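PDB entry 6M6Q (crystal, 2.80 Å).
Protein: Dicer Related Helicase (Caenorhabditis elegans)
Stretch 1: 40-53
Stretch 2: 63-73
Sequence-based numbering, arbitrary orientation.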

# COMPACT_ATOMS: atom_id res chain seq x y z
N CYS B 40 10.35 18.43 -10.10
CA CYS B 40 11.13 17.60 -11.05
C CYS B 40 10.61 17.83 -12.48
O CYS B 40 11.44 17.89 -13.39
CB CYS B 40 11.08 16.12 -10.69
SG CYS B 40 11.85 15.71 -9.10
N VAL B 41 9.30 17.97 -12.66
CA VAL B 41 8.66 18.14 -14.00
C VAL B 41 8.90 19.57 -14.49
O VAL B 41 9.22 19.73 -15.67
CB VAL B 41 7.17 17.80 -13.96
CG1 VAL B 41 6.44 18.30 -15.20
CG2 VAL B 41 6.94 16.30 -13.76
N GLU B 42 8.81 20.55 -13.59
CA GLU B 42 9.07 21.99 -13.85
C GLU B 42 10.49 22.17 -14.40
O GLU B 42 10.67 23.05 -15.24
CB GLU B 42 8.88 22.79 -12.57
CG GLU B 42 9.04 24.30 -12.72
CD GLU B 42 8.99 25.05 -11.39
OE1 GLU B 42 9.62 24.57 -10.41
OE2 GLU B 42 8.29 26.08 -11.32
N SER B 43 11.46 21.36 -13.91
CA SER B 43 12.92 21.53 -14.15
C SER B 43 13.33 21.06 -15.55
O SER B 43 14.40 21.48 -16.02
CB SER B 43 13.73 20.81 -13.09
OG SER B 43 13.59 19.41 -13.21
N THR B 44 12.50 20.23 -16.21
CA THR B 44 12.74 19.77 -17.62
C THR B 44 12.64 20.99 -18.55
O THR B 44 11.53 21.53 -18.72
CB THR B 44 11.77 18.64 -18.02
OG1 THR B 44 10.43 19.12 -17.99
CG2 THR B 44 11.88 17.42 -17.12
N ARG B 45 13.78 21.45 -19.09
CA ARG B 45 13.88 22.69 -19.91
C ARG B 45 13.63 22.36 -21.39
O ARG B 45 12.52 22.67 -21.87
CB ARG B 45 15.22 23.38 -19.68
CG ARG B 45 15.28 24.20 -18.39
CD ARG B 45 14.40 25.44 -18.42
NE ARG B 45 13.90 25.80 -17.10
CZ ARG B 45 12.76 25.35 -16.55
NH1 ARG B 45 12.41 25.74 -15.34
NH2 ARG B 45 11.99 24.51 -17.22
N ASN B 46 14.63 21.80 -22.09
CA ASN B 46 14.55 21.50 -23.54
C ASN B 46 15.06 20.08 -23.80
O ASN B 46 16.29 19.88 -23.84
CB ASN B 46 15.29 22.57 -24.36
CG ASN B 46 14.57 23.90 -24.34
OD1 ASN B 46 13.57 24.08 -25.04
ND2 ASN B 46 15.05 24.83 -23.53
N ASN B 47 14.13 19.12 -23.94
CA ASN B 47 14.38 17.69 -24.31
C ASN B 47 15.33 17.02 -23.31
O ASN B 47 15.77 15.90 -23.60
CB ASN B 47 14.92 17.56 -25.74
CG ASN B 47 13.94 18.07 -26.76
OD1 ASN B 47 12.78 17.66 -26.77
ND2 ASN B 47 14.40 18.95 -27.64
N ASP B 48 15.55 17.62 -22.13
CA ASP B 48 16.30 17.00 -21.01
C ASP B 48 15.29 16.50 -19.97
O ASP B 48 14.12 16.94 -19.99
CB ASP B 48 17.35 17.96 -20.43
CG ASP B 48 16.81 19.25 -19.82
OD1 ASP B 48 16.24 20.07 -20.56
OD2 ASP B 48 17.01 19.44 -18.61
N ILE B 49 15.69 15.53 -19.15
CA ILE B 49 14.82 14.94 -18.10
C ILE B 49 15.01 15.73 -16.80
O ILE B 49 14.35 15.40 -15.81
CB ILE B 49 15.06 13.42 -17.94
CG1 ILE B 49 16.49 13.09 -17.51
CG2 ILE B 49 14.67 12.68 -19.22
CD1 ILE B 49 16.66 11.68 -16.99
N GLY B 50 15.82 16.79 -16.83
CA GLY B 50 16.01 17.72 -15.69
C GLY B 50 16.47 16.99 -14.43
O GLY B 50 17.39 16.17 -14.53
N TYR B 51 15.84 17.28 -13.29
CA TYR B 51 16.28 16.83 -11.94
C TYR B 51 16.05 15.30 -11.81
O TYR B 51 16.67 14.68 -10.93
CB TYR B 51 15.53 17.56 -10.81
CG TYR B 51 15.80 19.05 -10.67
CD1 TYR B 51 16.87 19.67 -11.31
CD2 TYR B 51 14.98 19.84 -9.88
CE1 TYR B 51 17.10 21.03 -11.17
CE2 TYR B 51 15.19 21.20 -9.75
CZ TYR B 51 16.25 21.80 -10.40
OH TYR B 51 16.46 23.14 -10.28
N PHE B 52 15.19 14.72 -12.66
CA PHE B 52 14.88 13.27 -12.63
C PHE B 52 16.20 12.48 -12.71
O PHE B 52 16.31 11.39 -12.10
CB PHE B 52 13.92 12.88 -13.77
CG PHE B 52 12.46 13.22 -13.55
CD1 PHE B 52 11.63 12.40 -12.78
CD2 PHE B 52 11.88 14.31 -14.19
CE1 PHE B 52 10.29 12.72 -12.61
CE2 PHE B 52 10.54 14.61 -14.02
CZ PHE B 52 9.75 13.82 -13.22
N LYS B 53 17.19 13.01 -13.44
CA LYS B 53 18.46 12.30 -13.76
C LYS B 53 19.25 12.03 -12.47
O LYS B 53 19.99 11.03 -12.44
CB LYS B 53 19.30 13.08 -14.76
CG LYS B 53 20.17 12.21 -15.66
CD LYS B 53 21.19 12.99 -16.45
CE LYS B 53 21.95 12.12 -17.42
NZ LYS B 53 22.69 11.04 -16.72
N LYS B 63 16.27 2.44 -17.17
CA LYS B 63 14.88 2.42 -16.66
C LYS B 63 14.45 3.83 -16.22
O LYS B 63 13.27 4.17 -16.41
CB LYS B 63 14.72 1.42 -15.52
CG LYS B 63 13.30 1.30 -14.98
CD LYS B 63 12.77 -0.13 -14.97
CE LYS B 63 11.25 -0.20 -15.01
NZ LYS B 63 10.74 -0.34 -16.40
N LEU B 64 15.35 4.62 -15.63
CA LEU B 64 14.99 5.98 -15.15
C LEU B 64 14.48 6.79 -16.34
O LEU B 64 13.33 7.22 -16.29
CB LEU B 64 16.20 6.66 -14.50
CG LEU B 64 15.90 7.96 -13.75
CD1 LEU B 64 16.07 9.18 -14.65
CD2 LEU B 64 14.51 7.95 -13.14
N GLU B 65 15.29 6.90 -17.39
CA GLU B 65 14.99 7.65 -18.65
C GLU B 65 13.60 7.25 -19.17
O GLU B 65 12.81 8.16 -19.47
CB GLU B 65 16.07 7.39 -19.70
CG GLU B 65 15.87 8.12 -21.02
CD GLU B 65 16.49 9.49 -21.09
OE1 GLU B 65 16.76 9.96 -22.22
OE2 GLU B 65 16.70 10.10 -20.03
N GLU B 66 13.29 5.94 -19.22
CA GLU B 66 11.96 5.43 -19.67
C GLU B 66 10.85 6.09 -18.82
O GLU B 66 9.87 6.59 -19.40
CB GLU B 66 11.87 3.90 -19.58
CG GLU B 66 12.53 3.16 -20.72
CD GLU B 66 12.49 1.64 -20.56
OE1 GLU B 66 13.27 0.93 -21.25
OE2 GLU B 66 11.67 1.17 -19.72
N ILE B 67 10.99 6.03 -17.49
CA ILE B 67 9.96 6.51 -16.54
C ILE B 67 9.75 8.00 -16.75
O ILE B 67 8.59 8.41 -17.01
CB ILE B 67 10.36 6.17 -15.10
CG1 ILE B 67 10.17 4.67 -14.82
CG2 ILE B 67 9.58 7.02 -14.12
CD1 ILE B 67 11.12 4.12 -13.79
N ALA B 68 10.83 8.79 -16.69
CA ALA B 68 10.80 10.25 -16.88
C ALA B 68 10.01 10.57 -18.15
O ALA B 68 9.04 11.30 -18.06
CB ALA B 68 12.20 10.83 -16.93
N ARG B 69 10.40 10.00 -19.29
CA ARG B 69 9.73 10.24 -20.59
C ARG B 69 8.24 9.96 -20.43
O ARG B 69 7.46 10.91 -20.57
CB ARG B 69 10.32 9.35 -21.68
CG ARG B 69 11.79 9.63 -21.97
CD ARG B 69 12.09 11.10 -21.92
NE ARG B 69 13.45 11.36 -22.33
CZ ARG B 69 13.90 12.53 -22.76
NH1 ARG B 69 13.09 13.57 -22.85
NH2 ARG B 69 15.16 12.64 -23.11
N MET B 70 7.88 8.74 -20.07
CA MET B 70 6.46 8.33 -19.94
C MET B 70 5.65 9.40 -19.20
O MET B 70 4.48 9.53 -19.48
CB MET B 70 6.34 7.00 -19.22
CG MET B 70 6.70 5.81 -20.10
SD MET B 70 5.46 5.50 -21.39
CE MET B 70 5.69 3.74 -21.64
N ILE B 71 6.30 10.20 -18.34
CA ILE B 71 5.66 11.24 -17.50
C ILE B 71 5.55 12.56 -18.30
O ILE B 71 4.47 13.19 -18.22
CB ILE B 71 6.43 11.42 -16.17
CG1 ILE B 71 6.31 10.18 -15.27
CG2 ILE B 71 5.99 12.69 -15.44
CD1 ILE B 71 7.29 10.16 -14.12
N ILE B 72 6.60 12.97 -19.01
CA ILE B 72 6.73 14.35 -19.61
C ILE B 72 6.43 14.33 -21.12
O ILE B 72 6.06 15.40 -21.64
CB ILE B 72 8.11 14.96 -19.33
CG1 ILE B 72 9.25 14.09 -19.87
CG2 ILE B 72 8.27 15.24 -17.85
CD1 ILE B 72 10.62 14.72 -19.74
N ASP B 73 6.61 13.18 -21.79
CA ASP B 73 6.28 12.98 -23.23
C ASP B 73 4.90 13.58 -23.54
O ASP B 73 3.94 13.30 -22.79
CB ASP B 73 6.29 11.49 -23.63
CG ASP B 73 7.65 10.96 -24.07
OD1 ASP B 73 8.66 11.73 -23.99
OD2 ASP B 73 7.71 9.78 -24.48

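The contact sets one regular element against one irregular one. Residues 63-72 form a helix, while the opposing stretch begins in a helix that starts earlier in the chain, runs through a loop and enters a 3-10 segment at Tyr51. The two run in opposite senses: Val41 lies nearest Ile72 (CA to CA, 7.0 Å), Ile49 nearest Ala68 (CA to CA, 6.3 Å) and Lys53 nearest Leu64 (CA to CA, 7.3 Å). The middle approach is the tightest of these, and it falls at alanine, whose CB meets Ile49 and Phe52.

Apolar packing does most of the work. Leu64, Ala68, Ile71 and Ile72 recur at the three- and four-residue spacing that puts side chains on one side of a helix, and all four point toward the other stretch. Ile49 is covered most by the partner, resting its CD1 on Leu64 CD1 at 3.5 Å and its CG2 on Ala68 CB at 3.8 Å. Phe52, three residues further on, reaches along the same surface: its CB lies 4.1 Å from Ala68 CB, and its ring extends to Ile71, Phe52 CE1 to Ile71 CD1 at 4.2 Å. Val41 closes the far end, with CG2 4.1 Å from Ile71 CG2, and Thr44 adds its methyl, CG2 standing 4.0 Å from Ile72 CD1. The threonine thus serves two purposes, since its OG1 donates a hydrogen bond to Val41 O at 2.7 Å while the methyl meets the helix.

Polar bonding across the contact is sparse. Its one hydrogen bond, Arg69 NH2 to Asn47 O at 3.4 Å, is weak. Arg69 starts with CA-to-CB pointing away, yet its end returns to the loop, where Ile49 CG2 covers one face of the guanidinium and Asn47 O sits at its edge, near the plane in which N-H groups point. A salt bridge one helical turn back, Arg69 NH2 to Glu65 OE1 at 3.2 Å, also engages that nitrogen and pairs the charges beside the apolar patch.

The loop also carries bonds of its own. Asp48 OD1 accepts from Asn46 N at 2.8 Å, and Ser43 OG both donates to Cys40 O at 2.6 Å and accepts from Tyr51 N at 3.1 Å. Gly50 suits this turn: its phi is positive, and a CB there would fall 2.6 Å from Ser43 OG. The rule to read is that local polar bonds accompany the loop, while its contact with the helix is mostly apolar, with a weak polar link at the rim.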